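Local coordinates for putative monooxygenase (Fusobacterium nucleatum subsp. nucleatum, PDB 3MCS), which probably acts as a monooxygenase, with two antibiotic-biosynthesis-monooxygenase-like repeats in one chain, at residues Val10-Lys16 / Ile87-Asn93; Thr27-Asn32 / Leu205-Asn209; Ile97-Ile101 / Asp214-Leu218; Gly146-Leu152 / Cys163-Lys169. One frame throughout, in Å; residues are numbered along the deposited sequence. Where two conformers were deposited one is given.

Contact 1 of 4, residues Val10-Lys16 / Ile87-Asn93; sequences VYDFEVK and IAEGNLN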
# COMPACT_ATOMS: atom_id res chain seq x y z
N VAL A 10 -5.07 2.28 -3.90
CA VAL A 10 -4.53 3.02 -2.78
C VAL A 10 -5.27 4.33 -2.72
O VAL A 10 -5.15 5.14 -3.62
CB VAL A 10 -3.05 3.30 -2.94
CG1 VAL A 10 -2.56 4.18 -1.83
CG2 VAL A 10 -2.27 2.00 -2.98
N TYR A 11 -6.08 4.52 -1.68
CA TYR A 11 -6.88 5.72 -1.49
C TYR A 11 -6.24 6.66 -0.47
O TYR A 11 -5.79 6.21 0.58
CB TYR A 11 -8.25 5.34 -0.97
CG TYR A 11 -8.98 4.39 -1.87
CD1 TYR A 11 -9.70 4.86 -2.95
CD2 TYR A 11 -8.96 3.02 -1.63
CE1 TYR A 11 -10.37 3.98 -3.80
CE2 TYR A 11 -9.63 2.14 -2.47
CZ TYR A 11 -10.33 2.63 -3.55
OH TYR A 11 -10.98 1.78 -4.39
N ASP A 12 -6.20 7.96 -0.75
CA ASP A 12 -5.69 8.91 0.24
C ASP A 12 -6.53 10.18 0.34
O ASP A 12 -7.18 10.59 -0.62
CB ASP A 12 -4.23 9.23 -0.04
CG ASP A 12 -4.03 10.24 -1.14
OD1 ASP A 12 -4.18 11.47 -0.90
OD2 ASP A 12 -3.64 9.80 -2.24
N PHE A 13 -6.55 10.81 1.50
CA PHE A 13 -7.27 12.07 1.65
C PHE A 13 -6.84 12.79 2.90
O PHE A 13 -6.35 12.17 3.85
CB PHE A 13 -8.79 11.88 1.66
CG PHE A 13 -9.31 11.10 2.83
CD1 PHE A 13 -9.65 11.73 4.00
CD2 PHE A 13 -9.52 9.74 2.73
CE1 PHE A 13 -10.16 11.01 5.07
CE2 PHE A 13 -10.03 9.03 3.80
CZ PHE A 13 -10.34 9.66 4.96
N GLU A 14 -7.05 14.11 2.89
CA GLU A 14 -6.68 14.96 4.00
C GLU A 14 -7.77 14.92 5.07
O GLU A 14 -8.95 15.06 4.75
CB GLU A 14 -6.46 16.37 3.50
CG GLU A 14 -6.01 17.33 4.55
CD GLU A 14 -5.70 18.67 4.01
OE1 GLU A 14 -5.52 18.77 2.77
OE2 GLU A 14 -5.63 19.62 4.81
N VAL A 15 -7.37 14.75 6.33
CA VAL A 15 -8.33 14.67 7.43
C VAL A 15 -8.59 16.05 8.03
O VAL A 15 -7.67 16.82 8.25
CB VAL A 15 -7.85 13.68 8.55
CG1 VAL A 15 -8.89 13.50 9.62
CG2 VAL A 15 -7.51 12.32 7.96
N LYS A 16 -9.86 16.36 8.28
CA LYS A 16 -10.20 17.63 8.90
C LYS A 16 -9.47 17.84 10.24
O LYS A 16 -9.20 16.88 10.98
CB LYS A 16 -11.71 17.76 9.14
CG LYS A 16 -12.54 17.98 7.89
CD LYS A 16 -13.97 18.42 8.23
CE LYS A 16 -14.79 18.63 6.96
NZ LYS A 16 -16.17 19.11 7.24
N ILE A 87 -15.42 13.82 7.68
CA ILE A 87 -14.06 13.78 8.21
C ILE A 87 -12.94 14.14 7.23
O ILE A 87 -11.76 14.19 7.61
CB ILE A 87 -13.78 12.37 8.76
CG1 ILE A 87 -13.70 11.34 7.62
CG2 ILE A 87 -14.85 11.98 9.76
CD1 ILE A 87 -13.18 9.97 8.02
N ALA A 88 -13.29 14.40 5.97
CA ALA A 88 -12.30 14.73 4.95
C ALA A 88 -12.31 16.23 4.60
O ALA A 88 -13.36 16.83 4.36
CB ALA A 88 -12.52 13.88 3.72
N GLU A 89 -11.14 16.83 4.58
CA GLU A 89 -11.01 18.23 4.23
C GLU A 89 -11.03 18.38 2.70
O GLU A 89 -11.78 19.17 2.15
CB GLU A 89 -9.72 18.82 4.81
CG GLU A 89 -9.60 20.35 4.68
CD GLU A 89 -10.65 21.13 5.50
OE1 GLU A 89 -10.92 20.77 6.66
OE2 GLU A 89 -11.16 22.15 4.99
N GLY A 90 -10.22 17.60 2.02
CA GLY A 90 -10.19 17.71 0.57
C GLY A 90 -9.35 16.63 -0.06
O GLY A 90 -9.11 15.59 0.56
N ASN A 91 -8.90 16.92 -1.30
CA ASN A 91 -8.10 15.99 -2.13
C ASN A 91 -8.93 14.76 -2.60
O ASN A 91 -9.52 14.82 -3.70
CB ASN A 91 -6.76 15.58 -1.46
CG ASN A 91 -5.73 16.74 -1.42
OD1 ASN A 91 -6.03 17.84 -0.96
ND2 ASN A 91 -4.51 16.47 -1.91
N LEU A 92 -8.97 13.71 -1.76
CA LEU A 92 -9.73 12.47 -2.04
C LEU A 92 -9.21 11.72 -3.28
O LEU A 92 -9.97 11.40 -4.17
CB LEU A 92 -11.22 12.81 -2.19
CG LEU A 92 -11.82 13.65 -1.05
CD1 LEU A 92 -13.13 14.31 -1.45
CD2 LEU A 92 -11.99 12.78 0.19
N ASN A 93 -7.91 11.44 -3.33
CA ASN A 93 -7.28 10.76 -4.46
C ASN A 93 -7.31 9.26 -4.36
O ASN A 93 -7.57 8.70 -3.28
CB ASN A 93 -5.81 11.13 -4.55
CG ASN A 93 -5.60 12.58 -4.51
OD1 ASN A 93 -6.56 13.37 -4.66
ND2 ASN A 93 -4.35 12.99 -4.25
O HOH W 1 -1.97 10.83 -3.94
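In the ferredoxin-like repeat of the dimeric alpha/beta barrel fold, the first strand runs antiparallel to the last, and here Val10-Lys16 meets Ile87-Asn93 in that way. The second segment reaches its partner by leaving a helix at Ala88 and turning a corner at Gly90. Ile87, Lys16 and Glu14 bury the most surface. Ile87 offers its carbonyl just past the strand, where Lys16 N donates to Ile87 O (3.0 Å). Its CA-to-CB bond points away from the strand, and the side chain packs on Ser22 and Tyr23 of helix 20-37, yet Ile87 CD1 comes within 4.2 Å of Phe13 CZ. Lys16 stretches alongside, with Lys16 CE 3.5 Å from Ala88 O. Glu14 accepts firmly from Glu89 N at its O (2.8 Å), but its own N makes only a weak bond to Gly90 O (3.4 Å), so pairing loosens at the corner. Beyond it Asp12 N bonds Asn93 O (3.0 Å), and a water joins the two side chains, donating to Asp12 OD2 (2.6 Å) and accepting from Asn93 ND2 (3.2 Å).

Contact 2 of 4, residues Thr27-Asn32 / Leu205-Asn209; sequences TEDYVN and LKIEN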
# COMPACT_ATOMS: atom_id res chain seq x y z
N THR A 27 -12.47 4.39 10.32
CA THR A 27 -11.56 3.56 9.52
C THR A 27 -11.40 2.19 10.19
O THR A 27 -11.36 1.17 9.51
CB THR A 27 -10.21 4.20 9.32
OG1 THR A 27 -10.41 5.50 8.80
CG2 THR A 27 -9.38 3.40 8.34
N GLU A 28 -11.33 2.16 11.52
CA GLU A 28 -11.24 0.88 12.23
C GLU A 28 -12.47 0.00 11.91
O GLU A 28 -12.32 -1.16 11.54
CB GLU A 28 -11.10 1.06 13.75
CG GLU A 28 -9.71 1.50 14.21
CD GLU A 28 -9.62 1.78 15.72
OE1 GLU A 28 -10.61 1.57 16.47
OE2 GLU A 28 -8.53 2.23 16.15
N ASP A 29 -13.67 0.57 12.07
CA ASP A 29 -14.89 -0.16 11.77
C ASP A 29 -14.87 -0.67 10.33
O ASP A 29 -15.21 -1.82 10.07
CB ASP A 29 -16.14 0.72 11.95
CG ASP A 29 -16.38 1.16 13.39
OD1 ASP A 29 -15.57 0.78 14.26
OD2 ASP A 29 -17.37 1.91 13.62
N TYR A 30 -14.46 0.17 9.40
CA TYR A 30 -14.49 -0.20 7.98
C TYR A 30 -13.60 -1.38 7.70
O TYR A 30 -14.01 -2.34 7.03
CB TYR A 30 -14.11 1.02 7.13
CG TYR A 30 -13.90 0.80 5.66
CD1 TYR A 30 -14.93 0.43 4.84
CD2 TYR A 30 -12.66 1.04 5.08
CE1 TYR A 30 -14.74 0.25 3.49
CE2 TYR A 30 -12.46 0.87 3.73
CZ TYR A 30 -13.50 0.47 2.93
OH TYR A 30 -13.33 0.30 1.57
N VAL A 31 -12.38 -1.32 8.23
CA VAL A 31 -11.41 -2.39 8.01
C VAL A 31 -11.88 -3.68 8.67
O VAL A 31 -11.81 -4.75 8.05
CB VAL A 31 -9.98 -1.98 8.48
CG1 VAL A 31 -9.05 -3.14 8.42
CG2 VAL A 31 -9.45 -0.84 7.64
N ASN A 32 -12.39 -3.57 9.90
CA ASN A 32 -12.86 -4.74 10.65
C ASN A 32 -14.13 -5.39 10.11
O ASN A 32 -14.28 -6.60 10.18
CB ASN A 32 -13.08 -4.40 12.14
CG ASN A 32 -11.78 -4.21 12.92
OD1 ASN A 32 -10.71 -4.68 12.51
ND2 ASN A 32 -11.88 -3.55 14.06
N LEU A 205 -2.67 2.32 11.45
CA LEU A 205 -3.96 2.56 12.11
C LEU A 205 -4.70 1.24 12.35
O LEU A 205 -5.00 0.90 13.48
CB LEU A 205 -4.81 3.51 11.28
CG LEU A 205 -5.92 4.20 12.07
CD1 LEU A 205 -6.51 5.29 11.20
CD2 LEU A 205 -7.00 3.24 12.59
N LYS A 206 -5.01 0.51 11.29
CA LYS A 206 -5.60 -0.82 11.42
C LYS A 206 -5.26 -1.64 10.18
O LYS A 206 -5.42 -1.15 9.07
CB LYS A 206 -7.12 -0.75 11.61
CG LYS A 206 -7.75 -2.07 12.13
CD LYS A 206 -7.34 -2.37 13.58
CE LYS A 206 -7.78 -3.77 14.09
NZ LYS A 206 -7.09 -4.95 13.42
N ILE A 207 -4.75 -2.85 10.40
CA ILE A 207 -4.41 -3.79 9.33
C ILE A 207 -5.05 -5.15 9.57
O ILE A 207 -4.95 -5.72 10.66
CB ILE A 207 -2.89 -4.04 9.24
CG1 ILE A 207 -2.14 -2.78 8.86
CG2 ILE A 207 -2.60 -5.14 8.21
CD1 ILE A 207 -0.69 -2.98 8.85
N GLU A 208 -5.69 -5.68 8.53
CA GLU A 208 -6.26 -7.04 8.51
C GLU A 208 -6.02 -7.63 7.12
O GLU A 208 -6.25 -6.97 6.10
CB GLU A 208 -7.76 -7.06 8.84
CG GLU A 208 -8.10 -6.76 10.28
CD GLU A 208 -7.64 -7.83 11.25
OE1 GLU A 208 -7.40 -8.99 10.80
OE2 GLU A 208 -7.51 -7.52 12.45
N ASN A 209 -5.53 -8.86 7.07
CA ASN A 209 -5.32 -9.53 5.79
C ASN A 209 -5.39 -11.05 5.93
O ASN A 209 -5.24 -11.60 7.05
CB ASN A 209 -4.00 -9.09 5.13
CG ASN A 209 -2.75 -9.63 5.84
OD1 ASN A 209 -2.76 -9.88 7.06
ND2 ASN A 209 -1.67 -9.78 5.09
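Helix 20-37 of the first repeat lies against strand 194-209, which comes from the second, and the two short segments run almost exactly parallel (1°) with axes 8.3 Å apart. Start at Thr27: its CB sits 4.3 Å from Leu205 CD1, and its hydroxyl turns back to Tyr23 O within the helix. Next, Glu28 lays its aliphatic stem over the strand, with Glu28 CG 3.6 Å from Leu205 CD2 and 4.3 Å from Lys206 CB. A turn later Val31 points at the strand, and its CG1 touches both Lys206 CG and Glu208 CB at 4.1 Å. Asn32 closes the patch at the exposed side, its OD1 3.5 Å from Lys206 CE. The consecutive residues Leu205 and Lys206 can both face the helix because they form a classic beta bulge opposite Ala46. Lys206 NZ finds its salt bridge along its own strand, at Glu208 OE2 (2.8 Å). Between these two segments the contact is therefore packing, much of it from methylenes of charged side chains; elsewhere the helix does bond the sheet, through Tyr30 OH to Glu60.

Contact 3 of 4, residues Ile97-Ile101 / Asp214-Leu218; sequences IDVQI and DYKKL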
# COMPACT_ATOMS: atom_id res chain seq x y z
N ILE A 97 -3.70 0.32 -9.38
CA ILE A 97 -2.37 -0.23 -9.73
C ILE A 97 -2.30 -1.60 -10.41
O ILE A 97 -2.91 -2.55 -9.96
CB ILE A 97 -1.54 -0.33 -8.43
CG1 ILE A 97 -1.58 1.02 -7.70
CG2 ILE A 97 -0.12 -0.75 -8.73
CD1 ILE A 97 -0.98 1.00 -6.35
N ASP A 98 -1.56 -1.70 -11.51
CA ASP A 98 -1.36 -3.00 -12.15
C ASP A 98 -0.31 -3.68 -11.29
O ASP A 98 0.85 -3.25 -11.27
CB ASP A 98 -0.87 -2.87 -13.60
CG ASP A 98 -2.00 -2.59 -14.62
OD1 ASP A 98 -3.19 -2.92 -14.37
OD2 ASP A 98 -1.67 -2.06 -15.70
N VAL A 99 -0.72 -4.72 -10.57
CA VAL A 99 0.19 -5.40 -9.65
C VAL A 99 1.27 -6.19 -10.39
O VAL A 99 0.95 -6.96 -11.29
CB VAL A 99 -0.57 -6.37 -8.75
CG1 VAL A 99 0.40 -7.03 -7.76
CG2 VAL A 99 -1.65 -5.63 -8.02
N GLN A 100 2.54 -5.95 -10.04
CA GLN A 100 3.66 -6.69 -10.66
C GLN A 100 4.07 -7.80 -9.72
O GLN A 100 4.26 -8.95 -10.15
CB GLN A 100 4.84 -5.79 -10.93
CG GLN A 100 4.58 -4.80 -12.04
CD GLN A 100 4.57 -5.42 -13.44
OE1 GLN A 100 5.15 -6.48 -13.68
NE2 GLN A 100 3.93 -4.73 -14.37
N ILE A 101 4.24 -7.44 -8.45
CA ILE A 101 4.52 -8.37 -7.38
C ILE A 101 3.69 -8.01 -6.15
O ILE A 101 3.61 -6.84 -5.75
CB ILE A 101 5.97 -8.35 -6.96
CG1 ILE A 101 6.88 -8.62 -8.15
CG2 ILE A 101 6.17 -9.40 -5.89
CD1 ILE A 101 8.33 -8.67 -7.78
N ASP A 214 0.95 -14.58 -2.86
CA ASP A 214 2.19 -14.80 -3.61
C ASP A 214 1.91 -14.69 -5.10
O ASP A 214 1.75 -15.69 -5.78
CB ASP A 214 2.81 -16.16 -3.26
CG ASP A 214 4.22 -16.33 -3.87
OD1 ASP A 214 4.74 -15.36 -4.44
OD2 ASP A 214 4.80 -17.44 -3.78
N TYR A 215 1.87 -13.46 -5.60
CA TYR A 215 1.51 -13.17 -6.99
C TYR A 215 2.58 -12.46 -7.79
O TYR A 215 3.30 -11.59 -7.27
CB TYR A 215 0.25 -12.30 -6.99
CG TYR A 215 -0.16 -11.80 -8.34
CD1 TYR A 215 -0.94 -12.57 -9.19
CD2 TYR A 215 0.20 -10.53 -8.78
CE1 TYR A 215 -1.32 -12.11 -10.46
CE2 TYR A 215 -0.18 -10.06 -10.03
CZ TYR A 215 -0.93 -10.86 -10.86
OH TYR A 215 -1.31 -10.38 -12.09
N LYS A 216 2.66 -12.82 -9.06
CA LYS A 216 3.60 -12.19 -10.00
C LYS A 216 2.96 -12.15 -11.39
O LYS A 216 2.53 -13.20 -11.89
CB LYS A 216 4.94 -12.93 -10.07
CG LYS A 216 6.04 -12.18 -10.84
CD LYS A 216 7.41 -12.87 -10.74
CE LYS A 216 8.56 -11.93 -11.12
NZ LYS A 216 9.95 -12.48 -10.83
N LYS A 217 2.89 -10.97 -11.99
CA LYS A 217 2.32 -10.82 -13.33
C LYS A 217 3.07 -11.70 -14.36
O LYS A 217 4.15 -11.34 -14.81
CB LYS A 217 2.34 -9.36 -13.76
CG LYS A 217 1.59 -9.07 -15.10
CD LYS A 217 1.66 -7.59 -15.51
CE LYS A 217 0.76 -7.28 -16.73
NZ LYS A 217 1.09 -5.97 -17.40
N LEU A 218 2.48 -12.84 -14.71
CA LEU A 218 3.03 -13.80 -15.69
C LEU A 218 4.49 -13.58 -16.10
O LEU A 218 4.79 -13.33 -17.26
CB LEU A 218 2.15 -13.80 -16.95
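Only a short piece of backbone pairs here. Strand 91-104 turns a corner at Gln100, where Gln100 and Ile101 form a classic beta bulge facing Leu152 on one neighbour; on its other edge the C-terminal strand 214-216 runs antiparallel to it. Ile101 and Lys216 make a non-hydrogen-bonded pair, CA to CA 4.7 Å. Just beyond it Lys217 N donates to Gln100 O (3.1 Å), and two CA-H...O contacts fill the gap between, from Lys216 CA to Gln100 O (3.3 Å) and from Ile101 CA to Tyr215 O (3.4 Å). Farther along, Tyr215 bonds the backbone of Ala102. Among the side chains, the Tyr215 ring reaches back to Val99: its CD2 lies 3.7 Å from Val99 CG1, and Val99 O sits at the ring edge, 3.5 Å from Tyr215 CE2. Pro6 touches both residues. Lys217 extends past Gln100, its CD 3.8 Å from Gln100 NE2. Lys216 shares the face of Ile101 and carries its charge to Glu139 on helix 127-143. One hydrogen bond joins these segments; the Val99-Tyr215 packing, the Tyr215-Ala102 backbone bonding and the salt bridges Lys216-Glu139 and Asp214-Lys103 add to the hold on the tail.

Contact 4 of 4, residues Gly146-Leu152 / Cys163-Lys169; sequences GTLLVYL and CLFEVYK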
# COMPACT_ATOMS: atom_id res chain seq x y z
N GLY A 146 11.96 -10.23 8.80
CA GLY A 146 11.23 -9.08 9.33
C GLY A 146 10.28 -8.44 8.32
O GLY A 146 9.39 -7.66 8.71
N THR A 147 10.47 -8.73 7.04
CA THR A 147 9.57 -8.19 6.04
C THR A 147 8.25 -8.94 6.12
O THR A 147 8.25 -10.16 6.05
CB THR A 147 10.14 -8.34 4.62
OG1 THR A 147 11.44 -7.77 4.57
CG2 THR A 147 9.25 -7.62 3.61
N LEU A 148 7.14 -8.24 6.29
CA LEU A 148 5.83 -8.91 6.36
C LEU A 148 5.05 -8.79 5.04
O LEU A 148 4.24 -9.66 4.72
CB LEU A 148 5.00 -8.37 7.53
CG LEU A 148 5.59 -8.52 8.94
CD1 LEU A 148 4.69 -7.89 10.01
CD2 LEU A 148 5.83 -9.97 9.25
N LEU A 149 5.33 -7.76 4.24
CA LEU A 149 4.55 -7.51 3.02
C LEU A 149 5.25 -6.59 2.03
O LEU A 149 5.90 -5.65 2.43
CB LEU A 149 3.19 -6.89 3.42
CG LEU A 149 2.14 -6.44 2.43
CD1 LEU A 149 0.80 -6.25 3.12
CD2 LEU A 149 2.54 -5.16 1.73
N VAL A 150 5.13 -6.89 0.74
CA VAL A 150 5.62 -6.01 -0.30
C VAL A 150 4.62 -6.05 -1.46
O VAL A 150 4.38 -7.12 -2.03
CB VAL A 150 7.06 -6.39 -0.82
CG1 VAL A 150 8.07 -6.25 0.28
CG2 VAL A 150 7.11 -7.80 -1.41
N TYR A 151 3.97 -4.92 -1.75
CA TYR A 151 3.12 -4.84 -2.93
C TYR A 151 3.78 -3.84 -3.89
O TYR A 151 3.98 -2.68 -3.53
CB TYR A 151 1.69 -4.38 -2.63
CG TYR A 151 0.85 -5.25 -1.70
CD1 TYR A 151 1.13 -6.61 -1.48
CD2 TYR A 151 -0.30 -4.73 -1.13
CE1 TYR A 151 0.34 -7.39 -0.65
CE2 TYR A 151 -1.10 -5.49 -0.29
CZ TYR A 151 -0.79 -6.83 -0.06
OH TYR A 151 -1.61 -7.59 0.76
N LEU A 152 4.11 -4.30 -5.09
CA LEU A 152 4.78 -3.47 -6.09
C LEU A 152 3.98 -3.47 -7.37
O LEU A 152 3.63 -4.53 -7.91
CB LEU A 152 6.17 -4.03 -6.41
CG LEU A 152 6.97 -3.34 -7.52
CD1 LEU A 152 7.38 -1.91 -7.13
CD2 LEU A 152 8.18 -4.14 -7.86
N CYS A 163 4.58 2.15 -7.66
CA CYS A 163 4.06 2.31 -6.29
C CYS A 163 4.43 1.12 -5.46
O CYS A 163 4.07 -0.01 -5.82
CB CYS A 163 2.54 2.40 -6.30
SG CYS A 163 1.89 3.83 -7.21
N LEU A 164 5.10 1.37 -4.33
CA LEU A 164 5.56 0.30 -3.44
C LEU A 164 5.05 0.46 -2.01
O LEU A 164 5.38 1.43 -1.33
CB LEU A 164 7.08 0.26 -3.41
CG LEU A 164 7.66 -0.87 -2.57
CD1 LEU A 164 7.21 -2.20 -3.18
CD2 LEU A 164 9.20 -0.81 -2.45
N PHE A 165 4.23 -0.48 -1.58
CA PHE A 165 3.73 -0.53 -0.21
C PHE A 165 4.41 -1.68 0.47
O PHE A 165 4.44 -2.77 -0.07
CB PHE A 165 2.23 -0.75 -0.16
CG PHE A 165 1.66 -0.75 1.24
CD1 PHE A 165 1.72 0.40 2.03
CD2 PHE A 165 1.04 -1.88 1.76
CE1 PHE A 165 1.19 0.42 3.31
CE2 PHE A 165 0.48 -1.87 3.04
CZ PHE A 165 0.57 -0.72 3.83
N GLU A 166 4.95 -1.44 1.65
CA GLU A 166 5.67 -2.49 2.37
C GLU A 166 5.49 -2.38 3.87
O GLU A 166 5.50 -1.29 4.42
CB GLU A 166 7.16 -2.47 1.97
CG GLU A 166 7.80 -1.10 1.96
CD GLU A 166 9.23 -1.10 1.40
OE1 GLU A 166 9.81 -2.19 1.15
OE2 GLU A 166 9.77 0.02 1.21
N VAL A 167 5.29 -3.52 4.52
CA VAL A 167 5.10 -3.59 5.96
C VAL A 167 6.22 -4.44 6.56
O VAL A 167 6.57 -5.45 5.98
CB VAL A 167 3.73 -4.15 6.29
CG1 VAL A 167 3.53 -4.23 7.77
CG2 VAL A 167 2.63 -3.27 5.63
N TYR A 168 6.77 -4.01 7.70
CA TYR A 168 7.86 -4.68 8.42
C TYR A 168 7.45 -4.99 9.86
O TYR A 168 6.56 -4.33 10.42
CB TYR A 168 9.12 -3.81 8.40
CG TYR A 168 9.68 -3.58 7.01
CD1 TYR A 168 9.17 -2.60 6.18
CD2 TYR A 168 10.73 -4.36 6.52
CE1 TYR A 168 9.65 -2.40 4.91
CE2 TYR A 168 11.23 -4.17 5.22
CZ TYR A 168 10.67 -3.18 4.42
OH TYR A 168 11.16 -2.96 3.14
N LYS A 169 8.09 -5.99 10.47
CA LYS A 169 7.71 -6.39 11.85
C LYS A 169 8.04 -5.28 12.85
O LYS A 169 7.31 -5.09 13.86
CB LYS A 169 8.32 -7.75 12.27
CG LYS A 169 9.75 -7.72 12.80
CD LYS A 169 10.33 -9.11 13.13
CE LYS A 169 11.80 -8.96 13.58
NZ LYS A 169 12.55 -10.22 13.66
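This beta hairpin of the second repeat is bonded along its length, and where the register shifts by one residue a classic bulge takes up the difference. Val167 O accepts twice, from Leu148 N (2.9 Å) and Leu149 N (3.1 Å), so both donors stay satisfied. Regular pairs follow: Val167 N to Leu149 O (3.0 Å), Tyr151 N to Phe165 O (2.8 Å) and Phe165 N to Tyr151 O (3.0 Å). At the other end Lys169 N reaches Gly146 O (2.8 Å), where Gly146 has backbone angles that would jam a CB against the preceding carbonyl. Strand 91-104 bonds the far edge of 146-152 at Val150 (Lys103) and Leu152 (Gln100 and Ile101), and Lys105 just beyond it bonds Leu148. Polar side chains are also met: Thr147 OG1 by Thr141 O, Tyr151 OH by Asp104, and Glu166 OE1 by Tyr168 OH (2.5 Å). On the face of Leu149, Tyr151, Phe165 and Val167, apolar groups mesh, with Leu149 CD2 3.6 Å from Phe165 CD2. The buried hydroxyls of Thr147, Tyr151 and Tyr168 and the Glu166 OE1 atom thus each have a hydrogen-bond partner, consistent with polar groups being held among apolar ones.

Overall arrangement
From the N terminus, contact 1 closes first, bringing strand 7-15 beside strand 91-104 and completing the first repeat. Contact 2 opens within that loop and closes late in the second repeat, so it crosses contact 1 and lays helix 20-37 over strand 194-209. Contact 3 opens after contact 1 has closed and crosses contact 2, fixing the C-terminal strand to strand 91-104. Contact 4, a local hairpin, falls within the spans of both contacts 2 and 3. Contact 1 meets contact 3 by packing of Val10 on Ile97; contact 3 joins contact 4 through backbone bonding of Gln100 and Ile101 to Leu152, linking the two repeats in one curled sheet.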